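Local coordinates for G protein alpha subunit (Entamoeba histolytica, PDB 4FID) that binds guanine nucleotides and, as the alpha subunit of a heterotrimeric G protein, probably hydrolyses GTP while relaying transmembrane signals, at residues 5-10 against 183-188; 73-78 against 85-90. All blocks are in the same frame, centred on the assembly; numbering follows the deposited sequence.

Interaction 1: 5-10 against 183-188; sequences PITVML and SDVDCA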
ATOM      1  N   PRO A   5      16.611   8.472 -19.813  1.00 61.82           N
ATOM      2  CA  PRO A   5      15.580   7.537 -19.335  1.00 56.85           C
ATOM      3  C   PRO A   5      14.205   8.186 -19.201  1.00 47.85           C
ATOM      4  O   PRO A   5      14.112   9.393 -18.992  1.00 47.52           O
ATOM      5  CB  PRO A   5      16.092   7.137 -17.948  1.00 55.85           C
ATOM      6  CG  PRO A   5      16.869   8.329 -17.503  1.00 55.29           C
ATOM      7  CD  PRO A   5      17.546   8.850 -18.739  1.00 56.11           C
ATOM      8  N   ILE A   6      13.155   7.384 -19.341  1.00 40.30           N
ATOM      9  CA  ILE A   6      11.806   7.838 -19.063  1.00 39.80           C
ATOM     10  C   ILE A   6      11.633   7.997 -17.545  1.00 42.58           C
ATOM     11  O   ILE A   6      11.903   7.067 -16.764  1.00 38.46           O
ATOM     12  CB  ILE A   6      10.755   6.857 -19.601  1.00 39.52           C
ATOM     13  CG1 ILE A   6      10.898   6.698 -21.111  1.00 39.10           C
ATOM     14  CG2 ILE A   6       9.340   7.327 -19.238  1.00 32.80           C
ATOM     15  CD1 ILE A   6       9.764   5.907 -21.737  1.00 34.73           C
ATOM     16  N   THR A   7      11.182   9.179 -17.138  1.00 35.95           N
ATOM     17  CA  THR A   7      11.074   9.491 -15.735  1.00 37.62           C
ATOM     18  C   THR A   7       9.647   9.365 -15.203  1.00 37.32           C
ATOM     19  O   THR A   7       8.697   9.879 -15.776  1.00 38.13           O
ATOM     20  CB  THR A   7      11.642  10.876 -15.464  1.00 42.76           C
ATOM     21  OG1 THR A   7      13.050  10.832 -15.696  1.00 47.52           O
ATOM     22  CG2 THR A   7      11.384  11.300 -14.025  1.00 42.49           C
ATOM     23  N   VAL A   8       9.519   8.680 -14.081  1.00 33.42           N
ATOM     24  CA  VAL A   8       8.226   8.417 -13.492  1.00 30.65           C
ATOM     25  C   VAL A   8       8.289   8.794 -12.034  1.00 28.56           C
ATOM     26  O   VAL A   8       9.215   8.406 -11.327  1.00 32.62           O
ATOM     27  CB  VAL A   8       7.884   6.932 -13.575  1.00 31.91           C
ATOM     28  CG1 VAL A   8       6.584   6.661 -12.861  1.00 30.73           C
ATOM     29  CG2 VAL A   8       7.817   6.490 -15.032  1.00 31.59           C
HETATM   30  N   MSE A   9       7.296   9.551 -11.591  1.00 26.52           N
HETATM   31  CA  MSE A   9       7.240  10.041 -10.220  1.00 29.38           C
HETATM   32  C   MSE A   9       6.041   9.442  -9.497  1.00 29.91           C
HETATM   33  O   MSE A   9       4.911   9.570  -9.976  1.00 35.20           O
HETATM   34  CB  MSE A   9       7.154  11.565 -10.227  1.00 29.34           C
HETATM   35  CG  MSE A   9       7.037  12.174  -8.854  1.00 36.88           C
HETATM   36 SE   MSE A   9       7.097  14.141  -8.810  1.00 67.28          SE
HETATM   37  CE  MSE A   9       9.016  14.462  -9.031  1.00 47.96           C
ATOM     38  N   LEU A  10       6.282   8.774  -8.366  1.00 25.79           N
ATOM     39  CA  LEU A  10       5.192   8.247  -7.549  1.00 30.85           C
ATOM     40  C   LEU A  10       4.798   9.232  -6.470  1.00 33.66           C
ATOM     41  O   LEU A  10       5.629   9.626  -5.654  1.00 40.03           O
ATOM     42  CB  LEU A  10       5.578   6.931  -6.880  1.00 40.80           C
ATOM     43  CG  LEU A  10       5.683   5.697  -7.778  1.00 41.75           C
ATOM     44  CD1 LEU A  10       5.926   4.480  -6.926  1.00 42.32           C
ATOM     45  CD2 LEU A  10       4.438   5.529  -8.630  1.00 34.85           C
ATOM     46  N   SER A 183      12.834  18.283 -12.596  1.00 67.87           N
ATOM     47  CA  SER A 183      12.471  18.856 -13.887  1.00 76.62           C
ATOM     48  C   SER A 183      12.287  17.766 -14.943  1.00 78.02           C
ATOM     49  O   SER A 183      12.952  16.721 -14.899  1.00 73.70           O
ATOM     50  CB  SER A 183      13.531  19.863 -14.360  1.00 79.35           C
ATOM     51  OG  SER A 183      13.407  21.111 -13.693  1.00 79.36           O
ATOM     52  N   ASP A 184      11.375  18.016 -15.882  1.00 76.28           N
ATOM     53  CA  ASP A 184      11.196  17.132 -17.026  1.00 78.26           C
ATOM     54  C   ASP A 184      10.715  15.743 -16.602  1.00 72.10           C
ATOM     55  O   ASP A 184      11.308  14.724 -16.980  1.00 75.55           O
ATOM     56  CB  ASP A 184      12.504  17.016 -17.825  1.00 86.20           C
ATOM     57  CG  ASP A 184      12.946  18.346 -18.434  1.00 91.00           C
ATOM     58  OD1 ASP A 184      12.072  19.171 -18.786  1.00 92.49           O
ATOM     59  OD2 ASP A 184      14.174  18.559 -18.570  1.00 90.17           O
ATOM     60  N   VAL A 185       9.644  15.706 -15.813  1.00 60.66           N
ATOM     61  CA  VAL A 185       9.023  14.437 -15.440  1.00 51.25           C
ATOM     62  C   VAL A 185       8.039  14.014 -16.528  1.00 40.73           C
ATOM     63  O   VAL A 185       7.147  14.773 -16.890  1.00 42.93           O
ATOM     64  CB  VAL A 185       8.325  14.534 -14.070  1.00 52.59           C
ATOM     65  CG1 VAL A 185       7.516  13.288 -13.786  1.00 53.23           C
ATOM     66  CG2 VAL A 185       9.358  14.750 -12.977  1.00 55.09           C
ATOM     67  N   ASP A 186       8.203  12.808 -17.056  1.00 34.60           N
ATOM     68  CA  ASP A 186       7.378  12.380 -18.186  1.00 38.50           C
ATOM     69  C   ASP A 186       6.004  11.908 -17.737  1.00 40.75           C
ATOM     70  O   ASP A 186       5.004  12.105 -18.441  1.00 39.21           O
ATOM     71  CB  ASP A 186       8.095  11.306 -19.011  1.00 34.18           C
ATOM     72  CG  ASP A 186       9.436  11.796 -19.535  1.00 43.89           C
ATOM     73  OD1 ASP A 186       9.470  12.914 -20.097  1.00 48.90           O
ATOM     74  OD2 ASP A 186      10.452  11.090 -19.355  1.00 41.69           O
ATOM     75  N   CYS A 187       5.967  11.315 -16.548  1.00 36.22           N
ATOM     76  CA  CYS A 187       4.754  10.719 -16.029  1.00 36.49           C
ATOM     77  C   CYS A 187       4.662  10.831 -14.508  1.00 35.38           C
ATOM     78  O   CYS A 187       5.621  10.572 -13.783  1.00 39.25           O
ATOM     79  CB  CYS A 187       4.687   9.252 -16.446  1.00 36.54           C
ATOM     80  SG  CYS A 187       3.329   8.347 -15.709  1.00 41.20           S
ATOM     81  N   ALA A 188       3.494  11.229 -14.034  1.00 28.50           N
ATOM     82  CA  ALA A 188       3.238  11.292 -12.613  1.00 28.51           C
ATOM     83  C   ALA A 188       2.198  10.226 -12.272  1.00 27.58           C
ATOM     84  O   ALA A 188       1.122  10.222 -12.823  1.00 29.25           O
ATOM     85  CB  ALA A 188       2.738  12.678 -12.243  1.00 23.09           C
TER
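The carboxylate of D186 is the flat group here, and the backbone N-H of T7 meets its OD2 on the anti side, 24° out of the carboxylate plane. The bond from T7 N to D186 OD2 is 3.0 Å long and nearly straight at hydrogen (173°). I6 adds CA to the surroundings of the same oxygen, 3.5 Å from OD2, and its CG2 approaches it too, the two side chains crossing at about a right angle. D186 CG stands beside its own backbone N (chi1 -58°), and that N also gives a bond to T7 O; D186 thus meets T7 at both its N and its O, the second bond weak and its acceptor shared with C187 N. Beyond D186 regular parallel pairing takes over: C187 N donates to T7 O at 3.2 Å, and M9 N to C187 O at 2.9 Å. These bonds join two central strands of the Ras-like domain, 6-12 leading into the P-loop and 187-193, with 162-167 flanking 6-12 on its far edge. V8 and C187 point to one sheet face, where I326 of helix 312-332 touches C187. On the face of M9 and A188, V185 places CG1 4.0 Å from M9 CB. Its other branch, CG2, lies 4.1 Å from T7 CG2 and also meets CE of selenomethionine M9, whose side chain further touches V168 and F182.

Interaction 2: 73-78 against 85-90; sequences SKEFTT and PFSPEL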
ATOM      1  N   SER A  73       4.434 -17.213  26.800  1.00 65.62           N
ATOM      2  CA  SER A  73       5.677 -16.490  26.539  1.00 57.29           C
ATOM      3  C   SER A  73       5.831 -15.099  27.168  1.00 53.31           C
ATOM      4  O   SER A  73       4.868 -14.369  27.372  1.00 52.85           O
ATOM      5  CB  SER A  73       5.938 -16.407  25.018  1.00 55.86           C
ATOM      6  OG  SER A  73       4.922 -15.681  24.330  1.00 50.28           O
ATOM      7  N   LYS A  74       7.084 -14.764  27.456  1.00 59.62           N
ATOM      8  CA  LYS A  74       7.515 -13.447  27.900  1.00 60.96           C
ATOM      9  C   LYS A  74       6.882 -12.333  27.087  1.00 61.77           C
ATOM     10  O   LYS A  74       6.503 -11.297  27.633  1.00 62.45           O
ATOM     11  CB  LYS A  74       9.038 -13.326  27.738  1.00 62.68           C
ATOM     12  CG  LYS A  74       9.844 -14.554  28.149  1.00 67.15           C
ATOM     13  CD  LYS A  74      11.276 -14.457  27.616  1.00 74.24           C
ATOM     14  CE  LYS A  74      12.104 -15.719  27.929  1.00 77.10           C
ATOM     15  NZ  LYS A  74      13.469 -15.694  27.293  1.00 75.90           N
ATOM     16  N   GLU A  75       6.789 -12.546  25.777  1.00 61.19           N
ATOM     17  CA  GLU A  75       6.388 -11.494  24.836  1.00 55.65           C
ATOM     18  C   GLU A  75       4.968 -10.944  25.022  1.00 53.31           C
ATOM     19  O   GLU A  75       4.719  -9.765  24.751  1.00 49.45           O
ATOM     20  CB  GLU A  75       6.601 -11.946  23.391  1.00 51.45           C
ATOM     21  CG  GLU A  75       8.045 -11.795  22.906  1.00 59.73           C
ATOM     22  CD  GLU A  75       8.944 -12.998  23.245  1.00 59.31           C
ATOM     23  OE1 GLU A  75      10.163 -12.911  22.958  1.00 52.90           O
ATOM     24  OE2 GLU A  75       8.433 -14.012  23.785  1.00 54.69           O
ATOM     25  N   PHE A  76       4.050 -11.787  25.494  1.00 51.65           N
ATOM     26  CA  PHE A  76       2.660 -11.379  25.672  1.00 48.01           C
ATOM     27  C   PHE A  76       2.268 -11.186  27.139  1.00 57.83           C
ATOM     28  O   PHE A  76       1.109 -11.370  27.505  1.00 63.47           O
ATOM     29  CB  PHE A  76       1.714 -12.369  24.979  1.00 43.64           C
ATOM     30  CG  PHE A  76       1.969 -12.510  23.512  1.00 44.16           C
ATOM     31  CD1 PHE A  76       1.812 -11.428  22.664  1.00 45.29           C
ATOM     32  CD2 PHE A  76       2.386 -13.715  22.979  1.00 47.75           C
ATOM     33  CE1 PHE A  76       2.068 -11.549  21.308  1.00 48.79           C
ATOM     34  CE2 PHE A  76       2.639 -13.843  21.627  1.00 46.24           C
ATOM     35  CZ  PHE A  76       2.477 -12.756  20.790  1.00 49.01           C
ATOM     36  N   THR A  77       3.237 -10.809  27.970  1.00 62.67           N
ATOM     37  CA  THR A  77       2.982 -10.439  29.362  1.00 62.96           C
ATOM     38  C   THR A  77       3.484  -9.015  29.640  1.00 70.06           C
ATOM     39  O   THR A  77       3.597  -8.599  30.793  1.00 74.55           O
ATOM     40  CB  THR A  77       3.688 -11.393  30.329  1.00 61.82           C
ATOM     41  OG1 THR A  77       5.097 -11.134  30.303  1.00 65.51           O
ATOM     42  CG2 THR A  77       3.416 -12.854  29.950  1.00 57.96           C
ATOM     43  N   THR A  78       3.762  -8.271  28.572  1.00 70.44           N
ATOM     44  CA  THR A  78       4.455  -6.989  28.667  1.00 69.86           C
ATOM     45  C   THR A  78       4.088  -6.013  27.529  1.00 69.96           C
ATOM     46  O   THR A  78       3.646  -6.425  26.444  1.00 70.93           O
ATOM     47  CB  THR A  78       5.992  -7.217  28.680  1.00 67.88           C
ATOM     48  OG1 THR A  78       6.679  -5.986  28.424  1.00 70.37           O
ATOM     49  CG2 THR A  78       6.390  -8.226  27.610  1.00 65.90           C
ATOM     50  N   PRO A  85      16.204 -11.893  20.124  1.00 69.94           N
ATOM     51  CA  PRO A  85      15.844 -13.253  19.721  1.00 61.10           C
ATOM     52  C   PRO A  85      14.586 -13.592  20.512  1.00 54.72           C
ATOM     53  O   PRO A  85      14.531 -13.348  21.713  1.00 50.39           O
ATOM     54  CB  PRO A  85      17.025 -14.142  20.164  1.00 63.58           C
ATOM     55  CG  PRO A  85      17.940 -13.239  20.989  1.00 67.36           C
ATOM     56  CD  PRO A  85      17.236 -11.921  21.180  1.00 69.58           C
ATOM     57  N   PHE A  86      13.574 -14.110  19.825  1.00 55.99           N
ATOM     58  CA  PHE A  86      12.308 -14.485  20.447  1.00 49.93           C
ATOM     59  C   PHE A  86      12.516 -15.573  21.495  1.00 54.67           C
ATOM     60  O   PHE A  86      13.381 -16.445  21.336  1.00 59.37           O
ATOM     61  CB  PHE A  86      11.330 -15.024  19.401  1.00 43.46           C
ATOM     62  CG  PHE A  86      10.781 -13.983  18.466  1.00 49.42           C
ATOM     63  CD1 PHE A  86      10.283 -12.786  18.943  1.00 53.80           C
ATOM     64  CD2 PHE A  86      10.708 -14.233  17.102  1.00 49.38           C
ATOM     65  CE1 PHE A  86       9.760 -11.844  18.070  1.00 51.69           C
ATOM     66  CE2 PHE A  86      10.176 -13.301  16.229  1.00 46.95           C
ATOM     67  CZ  PHE A  86       9.702 -12.106  16.712  1.00 47.86           C
ATOM     68  N   SER A  87      11.708 -15.534  22.552  1.00 51.97           N
ATOM     69  CA  SER A  87      11.667 -16.623  23.512  1.00 56.51           C
ATOM     70  C   SER A  87      11.209 -17.878  22.786  1.00 56.90           C
ATOM     71  O   SER A  87      10.510 -17.796  21.792  1.00 58.01           O
ATOM     72  CB  SER A  87      10.717 -16.295  24.670  1.00 58.22           C
ATOM     73  OG  SER A  87       9.357 -16.455  24.305  1.00 53.37           O
ATOM     74  N   PRO A  88      11.608 -19.047  23.282  1.00 62.07           N
ATOM     75  CA  PRO A  88      11.305 -20.304  22.586  1.00 63.64           C
ATOM     76  C   PRO A  88       9.811 -20.542  22.384  1.00 59.99           C
ATOM     77  O   PRO A  88       9.412 -21.170  21.398  1.00 55.08           O
ATOM     78  CB  PRO A  88      11.910 -21.379  23.505  1.00 67.46           C
ATOM     79  CG  PRO A  88      12.213 -20.680  24.804  1.00 70.43           C
ATOM     80  CD  PRO A  88      12.451 -19.246  24.471  1.00 67.06           C
ATOM     81  N   GLU A  89       9.000 -20.028  23.301  1.00 60.75           N
ATOM     82  CA  GLU A  89       7.554 -20.234  23.257  1.00 58.93           C
ATOM     83  C   GLU A  89       6.786 -19.219  22.396  1.00 48.62           C
ATOM     84  O   GLU A  89       5.578 -19.358  22.194  1.00 43.64           O
ATOM     85  CB  GLU A  89       7.004 -20.234  24.675  1.00 68.70           C
ATOM     86  CG  GLU A  89       7.865 -19.439  25.623  1.00 82.09           C
ATOM     87  CD  GLU A  89       8.374 -20.284  26.754  1.00 93.82           C
ATOM     88  OE1 GLU A  89       7.767 -20.217  27.844  1.00101.22           O
ATOM     89  OE2 GLU A  89       9.366 -21.022  26.551  1.00 94.95           O
ATOM     90  N   LEU A  90       7.484 -18.211  21.884  1.00 49.23           N
ATOM     91  CA  LEU A  90       6.823 -17.203  21.077  1.00 45.59           C
ATOM     92  C   LEU A  90       6.152 -17.843  19.869  1.00 46.26           C
ATOM     93  O   LEU A  90       4.945 -17.727  19.697  1.00 47.65           O
ATOM     94  CB  LEU A  90       7.791 -16.092  20.666  1.00 44.89           C
ATOM     95  CG  LEU A  90       7.216 -14.857  19.968  1.00 39.87           C
ATOM     96  CD1 LEU A  90       7.138 -15.076  18.456  1.00 44.77           C
ATOM     97  CD2 LEU A  90       5.855 -14.497  20.534  1.00 29.28           C
TER
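E75 reaches S87 through a chain bent at chi2 (86°), while S87 holds OG between its backbone N and carbonyl carbon (chi1 77°), which turns OG towards the E75 carboxylate. S87 OG donates over 2.7 Å to the syn lone pair of E75 OE2. Separately, S87 N donates to E75 OE1 over 3.1 Å, nearly straight at hydrogen (171°), the donor lying on the syn side and tilted out of the carboxylate plane. The result is a bidentate clasp between the short 3-10 turn 74-75 and the loop running into helix 90-99, both in the all-helical domain. Around it, E75 OE1 also comes to the edge of the F86 ring, 4.0 Å from CD1. L90 divides its two methyls: CD1 sits 3.7 Å above the plane of F86, over the ring centre, whereas CD2 approaches F76 CE2 obliquely. On the other flank K74 lays its aliphatic chain on S87, CD being 3.5 Å from S87 CB, and S73 CB packs 3.6 Å from E89 CG. S73 OG itself bonds to D93 OD2 of helix 90-99. F86 also touches C46 and V50 of helix 42-62. E75 is buried, and because each of its carboxylate oxygens accepts a hydrogen bond from S87, the ionised form is probably the one favoured.

How the interactions relate
Interactions 1 and 2 belong to different parts of the G-alpha fold: the mixed sheet of the Ras-like domain and the all-helical domain. Their centres are 47 Å apart, their nearest atoms about 29 Å, and they lie on opposite sides of the chain's centre. Along the sequence, 73-78 and 85-90 are nested inside the long loop closed by 5-10 with 183-188, as expected for a helical domain inserted into a Ras-like one. Interaction 1 does not touch the nucleotide: the side chain of M9 is about 12 Å from GDP and about 8 Å from that of K18, a GDP-binding residue. Interaction 2 lies away from the known sites.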